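Local coordinates for protein putative ADP-Ribosyltransferase Scabin (Streptomyces scabiei 87.22, PDB 5EWK) that probably transfers ADP-ribose from NAD+ to a target molecule, as a secreted mono-ADP-ribosyltransferase of a plant-pathogenic bacterium, at residues Thr74-Asp79 against Tyr120-Tyr125; Val116-Asp121 against Val161-Gly166. All coordinates share one frame; numbering follows the deposited sequence.

Interaction 1 (Thr74-Asp79 against Tyr120-Tyr125); sequences TLYRSD and YDHDLY. With P34 (N~2~,N~2~-dimethyl-N~1~-(6-oxo-5,6-dihydrophenanthridin-2-yl)glycinamide), chain B.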
loop_
_atom_site.group_PDB
_atom_site.type_symbol
_atom_site.label_atom_id
_atom_site.label_comp_id
_atom_site.label_asym_id
_atom_site.label_seq_id
_atom_site.Cartn_x
_atom_site.Cartn_y
_atom_site.Cartn_z
ATOM N N THR A 74 4.179 -3.064 9.401
ATOM C CA THR A 74 2.850 -3.155 8.816
ATOM C C THR A 74 2.506 -1.841 8.138
ATOM O O THR A 74 2.713 -0.763 8.707
ATOM C CB THR A 74 1.828 -3.473 9.905
ATOM O OG1 THR A 74 2.231 -4.656 10.604
ATOM C CG2 THR A 74 0.433 -3.673 9.329
ATOM N N LEU A 75 1.973 -1.942 6.924
ATOM C CA LEU A 75 1.380 -0.825 6.208
ATOM C C LEU A 75 -0.124 -1.037 6.115
ATOM O O LEU A 75 -0.652 -2.105 6.440
ATOM C CB LEU A 75 1.977 -0.681 4.804
ATOM C CG LEU A 75 3.482 -0.477 4.704
ATOM C CD1 LEU A 75 3.948 -0.544 3.245
ATOM C CD2 LEU A 75 3.939 0.793 5.419
ATOM N N TYR A 76 -0.820 -0.003 5.661
ATOM C CA TYR A 76 -2.272 -0.014 5.685
ATOM C C TYR A 76 -2.797 0.532 4.370
ATOM O O TYR A 76 -2.145 1.333 3.710
ATOM C CB TYR A 76 -2.833 0.799 6.880
ATOM C CG TYR A 76 -2.149 0.379 8.160
ATOM C CD1 TYR A 76 -0.993 1.004 8.568
ATOM C CD2 TYR A 76 -2.650 -0.627 8.912
ATOM C CE1 TYR A 76 -0.313 0.598 9.724
ATOM C CE2 TYR A 76 -1.983 -1.042 10.075
ATOM C CZ TYR A 76 -0.840 -0.411 10.455
ATOM O OH TYR A 76 -0.169 -0.845 11.586
ATOM N N ARG A 77 -3.984 0.079 3.992
ATOM C CA ARG A 77 -4.687 0.664 2.854
ATOM C C ARG A 77 -6.179 0.674 3.135
ATOM O O ARG A 77 -6.784 -0.383 3.371
ATOM C CB ARG A 77 -4.410 -0.108 1.555
ATOM C CG ARG A 77 -5.159 0.466 0.359
ATOM C CD ARG A 77 -4.837 -0.275 -0.961
ATOM N NE ARG A 77 -5.864 0.035 -1.964
ATOM C CZ ARG A 77 -5.875 1.105 -2.737
ATOM N NH1 ARG A 77 -6.895 1.285 -3.584
ATOM N NH2 ARG A 77 -4.891 1.994 -2.707
ATOM N N SER A 78 -6.747 1.883 3.084
ATOM C CA SER A 78 -8.182 2.100 3.083
ATOM C C SER A 78 -8.710 1.783 1.680
ATOM O O SER A 78 -8.177 2.285 0.687
ATOM C CB SER A 78 -8.447 3.564 3.474
ATOM O OG SER A 78 -9.834 3.804 3.422
ATOM N N ASP A 79 -9.713 0.917 1.582
ATOM C CA ASP A 79 -10.251 0.547 0.275
ATOM C C ASP A 79 -11.716 0.162 0.445
ATOM O O ASP A 79 -12.087 -0.529 1.402
ATOM C CB ASP A 79 -9.443 -0.601 -0.341
ATOM C CG ASP A 79 -9.501 -0.648 -1.845
ATOM O OD1 ASP A 79 -10.578 -0.396 -2.443
ATOM O OD2 ASP A 79 -8.455 -0.972 -2.454
ATOM N N TYR A 120 1.880 4.399 5.988
ATOM C CA TYR A 120 2.467 4.030 7.268
ATOM C C TYR A 120 1.486 4.180 8.433
ATOM O O TYR A 120 1.725 3.627 9.529
ATOM C CB TYR A 120 3.681 4.907 7.550
ATOM C CG TYR A 120 4.892 4.664 6.687
ATOM C CD1 TYR A 120 5.678 3.534 6.853
ATOM C CD2 TYR A 120 5.326 5.637 5.793
ATOM C CE1 TYR A 120 6.833 3.342 6.092
ATOM C CE2 TYR A 120 6.466 5.456 5.020
ATOM C CZ TYR A 120 7.236 4.305 5.190
ATOM O OH TYR A 120 8.392 4.080 4.460
ATOM N N ASP A 121 0.406 4.942 8.232
ATOM C CA ASP A 121 -0.475 5.389 9.312
ATOM C C ASP A 121 -1.692 4.485 9.441
ATOM O O ASP A 121 -2.627 4.535 8.611
ATOM C CB ASP A 121 -0.888 6.831 9.012
ATOM C CG ASP A 121 -1.757 7.458 10.097
ATOM O OD1 ASP A 121 -2.062 6.812 11.125
ATOM O OD2 ASP A 121 -2.158 8.648 9.866
ATOM N N HIS A 122 -1.712 3.711 10.524
ATOM C CA HIS A 122 -2.842 2.832 10.813
ATOM C C HIS A 122 -4.191 3.551 10.760
ATOM O O HIS A 122 -5.216 2.947 10.391
ATOM C CB HIS A 122 -2.657 2.228 12.194
ATOM C CG HIS A 122 -3.848 1.452 12.665
ATOM N ND1 HIS A 122 -4.903 2.037 13.337
ATOM C CD2 HIS A 122 -4.180 0.149 12.502
ATOM C CE1 HIS A 122 -5.823 1.126 13.579
ATOM N NE2 HIS A 122 -5.403 -0.031 13.099
ATOM N N ASP A 123 -4.220 4.799 11.207
ATOM C CA ASP A 123 -5.446 5.581 11.367
ATOM C C ASP A 123 -5.863 6.396 10.146
ATOM O O ASP A 123 -6.852 7.134 10.250
ATOM C CB ASP A 123 -5.284 6.529 12.550
ATOM C CG ASP A 123 -5.058 5.792 13.843
ATOM O OD1 ASP A 123 -5.552 4.658 13.995
ATOM O OD2 ASP A 123 -4.366 6.362 14.698
ATOM N N LEU A 124 -5.143 6.325 9.021
ATOM C CA LEU A 124 -5.505 7.179 7.894
ATOM C C LEU A 124 -6.888 6.833 7.370
ATOM O O LEU A 124 -7.546 7.682 6.754
ATOM C CB LEU A 124 -4.449 7.043 6.779
ATOM C CG LEU A 124 -4.611 8.163 5.696
ATOM C CD1 LEU A 124 -4.227 9.490 6.274
ATOM C CD2 LEU A 124 -3.748 7.826 4.487
ATOM N N TYR A 125 -7.356 5.609 7.624
ATOM C CA TYR A 125 -8.723 5.246 7.199
ATOM C C TYR A 125 -9.771 6.209 7.735
ATOM O O TYR A 125 -10.848 6.329 7.143
ATOM C CB TYR A 125 -9.082 3.822 7.666
ATOM C CG TYR A 125 -9.375 3.700 9.158
ATOM C CD1 TYR A 125 -10.652 3.811 9.664
ATOM C CD2 TYR A 125 -8.340 3.392 10.057
ATOM C CE1 TYR A 125 -10.906 3.721 10.996
ATOM C CE2 TYR A 125 -8.582 3.292 11.417
ATOM C CZ TYR A 125 -9.868 3.416 11.884
ATOM O OH TYR A 125 -10.116 3.344 13.228
HETATM C CAA P34 B . -6.034 2.110 -6.733
HETATM N N P34 B . -7.044 3.163 -6.736
HETATM C CAB P34 B . -8.317 2.564 -6.445
HETATM C CA P34 B . -6.746 4.140 -5.715
HETATM C C P34 B . -7.106 5.633 -5.885
HETATM O O P34 B . -7.375 6.089 -7.004
HETATM N NAM P34 B . -7.057 6.422 -4.759
HETATM C CAP P34 B . -6.763 5.906 -3.470
HETATM C CAK P34 B . -5.672 6.372 -2.731
HETATM C CAU P34 B . -5.429 5.791 -1.458
HETATM C CAT P34 B . -4.329 6.190 -0.567
HETATM C CAI P34 B . -3.405 7.171 -0.922
HETATM C CAF P34 B . -2.392 7.514 -0.053
HETATM C CAE P34 B . -2.229 6.853 1.172
HETATM C CAH P34 B . -3.144 5.859 1.530
HETATM C CAS P34 B . -4.173 5.525 0.665
HETATM C CAQ P34 B . -5.125 4.508 1.120
HETATM O OAD P34 B . -5.027 3.914 2.199
HETATM N NAN P34 B . -6.120 4.178 0.268
HETATM C CAR P34 B . -6.296 4.805 -0.998
HETATM C CAJ P34 B . -7.378 4.353 -1.759
HETATM C CAG P34 B . -7.602 4.937 -2.968
#

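Interaction 2 (Val116-Asp121 against Val161-Gly166); sequences VSTTYD and VAFPGG. With P34 (N~2~,N~2~-dimethyl-N~1~-(6-oxo-5,6-dihydrophenanthridin-2-yl)glycinamide), chain B.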
loop_
_atom_site.group_PDB
_atom_site.type_symbol
_atom_site.label_atom_id
_atom_site.label_comp_id
_atom_site.label_asym_id
_atom_site.label_seq_id
_atom_site.Cartn_x
_atom_site.Cartn_y
_atom_site.Cartn_z
ATOM N N VAL A 116 -0.236 1.047 -6.432
ATOM C CA VAL A 116 -1.230 0.894 -5.371
ATOM C C VAL A 116 -0.735 1.646 -4.147
ATOM O O VAL A 116 0.345 1.336 -3.614
ATOM C CB VAL A 116 -1.499 -0.577 -5.024
ATOM C CG1 VAL A 116 -2.439 -0.674 -3.809
ATOM C CG2 VAL A 116 -2.105 -1.307 -6.251
ATOM N N SER A 117 -1.552 2.583 -3.673
ATOM C CA SER A 117 -1.189 3.427 -2.539
ATOM C C SER A 117 -1.473 2.728 -1.220
ATOM O O SER A 117 -2.541 2.149 -1.018
ATOM C CB SER A 117 -1.954 4.740 -2.556
ATOM O OG SER A 117 -1.601 5.493 -3.695
ATOM N N THR A 118 -0.502 2.827 -0.317
ATOM C CA THR A 118 -0.636 2.396 1.071
ATOM C C THR A 118 -0.094 3.510 1.960
ATOM O O THR A 118 0.486 4.494 1.480
ATOM C CB THR A 118 0.133 1.095 1.343
ATOM O OG1 THR A 118 1.527 1.381 1.328
ATOM C CG2 THR A 118 -0.236 0.008 0.298
ATOM N N THR A 119 -0.221 3.335 3.272
ATOM C CA THR A 119 0.249 4.319 4.228
ATOM C C THR A 119 0.934 3.657 5.422
ATOM O O THR A 119 0.595 2.541 5.826
ATOM C CB THR A 119 -0.920 5.205 4.728
ATOM O OG1 THR A 119 -0.452 6.153 5.683
ATOM C CG2 THR A 119 -2.044 4.375 5.326
ATOM N N TYR A 120 1.880 4.399 5.988
ATOM C CA TYR A 120 2.467 4.030 7.268
ATOM C C TYR A 120 1.486 4.180 8.433
ATOM O O TYR A 120 1.725 3.627 9.529
ATOM C CB TYR A 120 3.681 4.907 7.550
ATOM C CG TYR A 120 4.892 4.664 6.687
ATOM C CD1 TYR A 120 5.678 3.534 6.853
ATOM C CD2 TYR A 120 5.326 5.637 5.793
ATOM C CE1 TYR A 120 6.833 3.342 6.092
ATOM C CE2 TYR A 120 6.466 5.456 5.020
ATOM C CZ TYR A 120 7.236 4.305 5.190
ATOM O OH TYR A 120 8.392 4.080 4.460
ATOM N N ASP A 121 0.406 4.942 8.232
ATOM C CA ASP A 121 -0.475 5.389 9.312
ATOM C C ASP A 121 -1.692 4.485 9.441
ATOM O O ASP A 121 -2.627 4.535 8.611
ATOM C CB ASP A 121 -0.888 6.831 9.012
ATOM C CG ASP A 121 -1.757 7.458 10.097
ATOM O OD1 ASP A 121 -2.062 6.812 11.125
ATOM O OD2 ASP A 121 -2.158 8.648 9.866
ATOM N N VAL A 161 3.181 5.058 0.963
ATOM C CA VAL A 161 4.105 4.157 0.292
ATOM C C VAL A 161 3.368 3.637 -0.941
ATOM O O VAL A 161 2.273 3.071 -0.823
ATOM C CB VAL A 161 4.567 3.007 1.212
ATOM C CG1 VAL A 161 5.476 2.038 0.437
ATOM C CG2 VAL A 161 5.268 3.570 2.449
ATOM N N ALA A 162 3.954 3.837 -2.111
ATOM C CA ALA A 162 3.307 3.507 -3.372
ATOM C C ALA A 162 3.938 2.244 -3.940
ATOM O O ALA A 162 5.157 2.202 -4.154
ATOM C CB ALA A 162 3.451 4.658 -4.361
ATOM N N PHE A 163 3.114 1.230 -4.221
ATOM C CA PHE A 163 3.634 -0.057 -4.669
ATOM C C PHE A 163 3.494 -0.173 -6.183
ATOM O O PHE A 163 2.368 -0.368 -6.692
ATOM C CB PHE A 163 2.926 -1.219 -3.957
ATOM C CG PHE A 163 3.521 -1.511 -2.609
ATOM C CD1 PHE A 163 4.566 -2.412 -2.448
ATOM C CD2 PHE A 163 3.052 -0.810 -1.513
ATOM C CE1 PHE A 163 5.115 -2.615 -1.214
ATOM C CE2 PHE A 163 3.600 -1.023 -0.252
ATOM C CZ PHE A 163 4.620 -1.922 -0.098
ATOM N N PRO A 164 4.578 -0.034 -6.952
ATOM C CA PRO A 164 4.472 -0.195 -8.410
ATOM C C PRO A 164 4.154 -1.640 -8.764
ATOM O O PRO A 164 4.823 -2.573 -8.315
ATOM C CB PRO A 164 5.848 0.237 -8.933
ATOM C CG PRO A 164 6.594 0.789 -7.754
ATOM C CD PRO A 164 5.978 0.147 -6.524
ATOM N N GLY A 165 3.091 -1.822 -9.527
ATOM C CA GLY A 165 2.598 -3.138 -9.862
ATOM C C GLY A 165 1.705 -3.749 -8.799
ATOM O O GLY A 165 1.293 -4.907 -8.942
ATOM N N GLY A 166 1.363 -3.011 -7.776
ATOM C CA GLY A 166 0.474 -3.511 -6.745
ATOM C C GLY A 166 1.146 -4.479 -5.792
ATOM O O GLY A 166 2.356 -4.468 -5.592
HETATM C CAA P34 B . -6.034 2.110 -6.733
HETATM N N P34 B . -7.044 3.163 -6.736
HETATM C CAB P34 B . -8.317 2.564 -6.445
HETATM C CA P34 B . -6.746 4.140 -5.715
HETATM C C P34 B . -7.106 5.633 -5.885
HETATM O O P34 B . -7.375 6.089 -7.004
HETATM N NAM P34 B . -7.057 6.422 -4.759
HETATM C CAP P34 B . -6.763 5.906 -3.470
HETATM C CAK P34 B . -5.672 6.372 -2.731
HETATM C CAU P34 B . -5.429 5.791 -1.458
HETATM C CAT P34 B . -4.329 6.190 -0.567
HETATM C CAI P34 B . -3.405 7.171 -0.922
HETATM C CAF P34 B . -2.392 7.514 -0.053
HETATM C CAE P34 B . -2.229 6.853 1.172
HETATM C CAH P34 B . -3.144 5.859 1.530
HETATM C CAS P34 B . -4.173 5.525 0.665
HETATM C CAQ P34 B . -5.125 4.508 1.120
HETATM O OAD P34 B . -5.027 3.914 2.199
HETATM N NAN P34 B . -6.120 4.178 0.268
HETATM C CAR P34 B . -6.296 4.805 -0.998
HETATM C CAJ P34 B . -7.378 4.353 -1.759
HETATM C CAG P34 B . -7.602 4.937 -2.968
#

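Interaction 1 (Thr74-Asp79 against Tyr120-Tyr125)
Tyr76 against His122 forms the centre of an aromatic and apolar contact between the edge strand 75-79 and the loop that leaves strand 115-119; no hydrogen bond crosses it. His122 CA lies over the middle of the Tyr76 ring in a CH-pi contact, 3.5 Å from the centroid. The imidazole turns an edge to the ring face in an offset edge-to-face pair, planes at 85°, with His122 CD2 3.5 Å from Tyr76 CE2. Its rotation is fixed by His122 ND1 bonding Asp123 OD1 (2.8 Å) and by NE2 bonding the hydroxyl of Tyr136. An Asx turn, Asp123 N to Asp121 OD1, braces the type I turn 121-124. Tyr76-Arg77 is consistent with the aromatic-Arg strand motif of R-S-E class ADP-ribosyltransferases, and the bound phenanthridinone P34 lies against Arg77 and Ser78. Ser78 N donates to lactam oxygen OAD (2.8 Å) and Ser78 O accepts from NAN, a pairing consistent with mimicry of the nicotinamide carboxamide. Arg77 points away from the loop; its extended chain puts the guanidinium face against P34, while NE and NH1 both grip Asp79 OD2. Leu75 and Tyr120 lie side by side, pointing the same way, with Leu75 CD2 3.5 Å from Tyr120 CD1.

Interaction 2 (Val116-Asp121 against Val161-Gly166)
Val116 to Thr118 pair with Val161 to Phe163 as an antiparallel ladder, the axes of the short strand segments approaching to 4.7 Å at 150°. Val116 and Phe163 exchange two backbone bonds, Phe163 N to Val116 O being 2.8 Å; Thr118 and Val161 do the same, with Ser117-Ala162 the non-hydrogen-bonded pair between. The tight part is the face carrying Val116, Thr118, Val161 and Phe163. Thr118 OG1 takes the crowded position between its backbone N and carbonyl carbon (chi1 72°), from which it donates to Val161 O at 2.8 Å. That oxygen also accepts from Thr118 N, on the opposite face of its carbonyl plane. OG1 also meets the edge of the Phe163 ring, 3.5 Å from Phe163 CE2. Val116 CG2 presses on Gly166 CA at 3.4 Å, closer than usual, where in the type II turn 163-166 Gly166 N joins Val116 N on Phe163 O. Past the Thr118-Val161 pair the chain meets 161-166 mainly through the Tyr120 ring; an ST turn, Asp121 N to Thr119 OG1, follows, while the Tyr120 backbone bonds Val159. On this partly exposed side Val161 CG2 lies over one face of the Tyr120 ring, toward its rim, 3.4 Å from Tyr120 CE2; the Tyr120 hydroxyl bonds Asp144. Ser117-Thr118-Thr119 probably corresponds to the Ser-Thr-Ser motif of this enzyme class, with Thr in the third place, and Ser117 CB touches P34 CAI at 3.3 Å while OG bonds Tyr106 and Glu160. Strand 160-164 lies between 115-119 and 143-144 in the sheet, while Leu75 and Arg77 of strand 75-79 pack on the Val116-Thr118-Phe163 face.

Interaction 2 is buried near the centre of the chain, whereas interaction 1 leaves Tyr76, Tyr120 and His122 partly exposed. They share Tyr120 and Asp121, where strand 115-119 passes into the loop. Interaction 1 joins an edge strand to a loop through an aromatic ring laid on loop backbone and side chains; interaction 2 joins two strands of one sheet through paired backbone bonds. They also meet directly: Tyr76 O lies 2.8 Å from Thr119 N and Arg77 NH2 2.9 Å from Ser117 O, both probable hydrogen bonds tying strand 75-79 to strand 115-119. P34 touches both, hydrogen-bonded by the Ser78 backbone and packed against Arg77 and Leu124 in interaction 1 and against Ser117 to Thr119 in interaction 2.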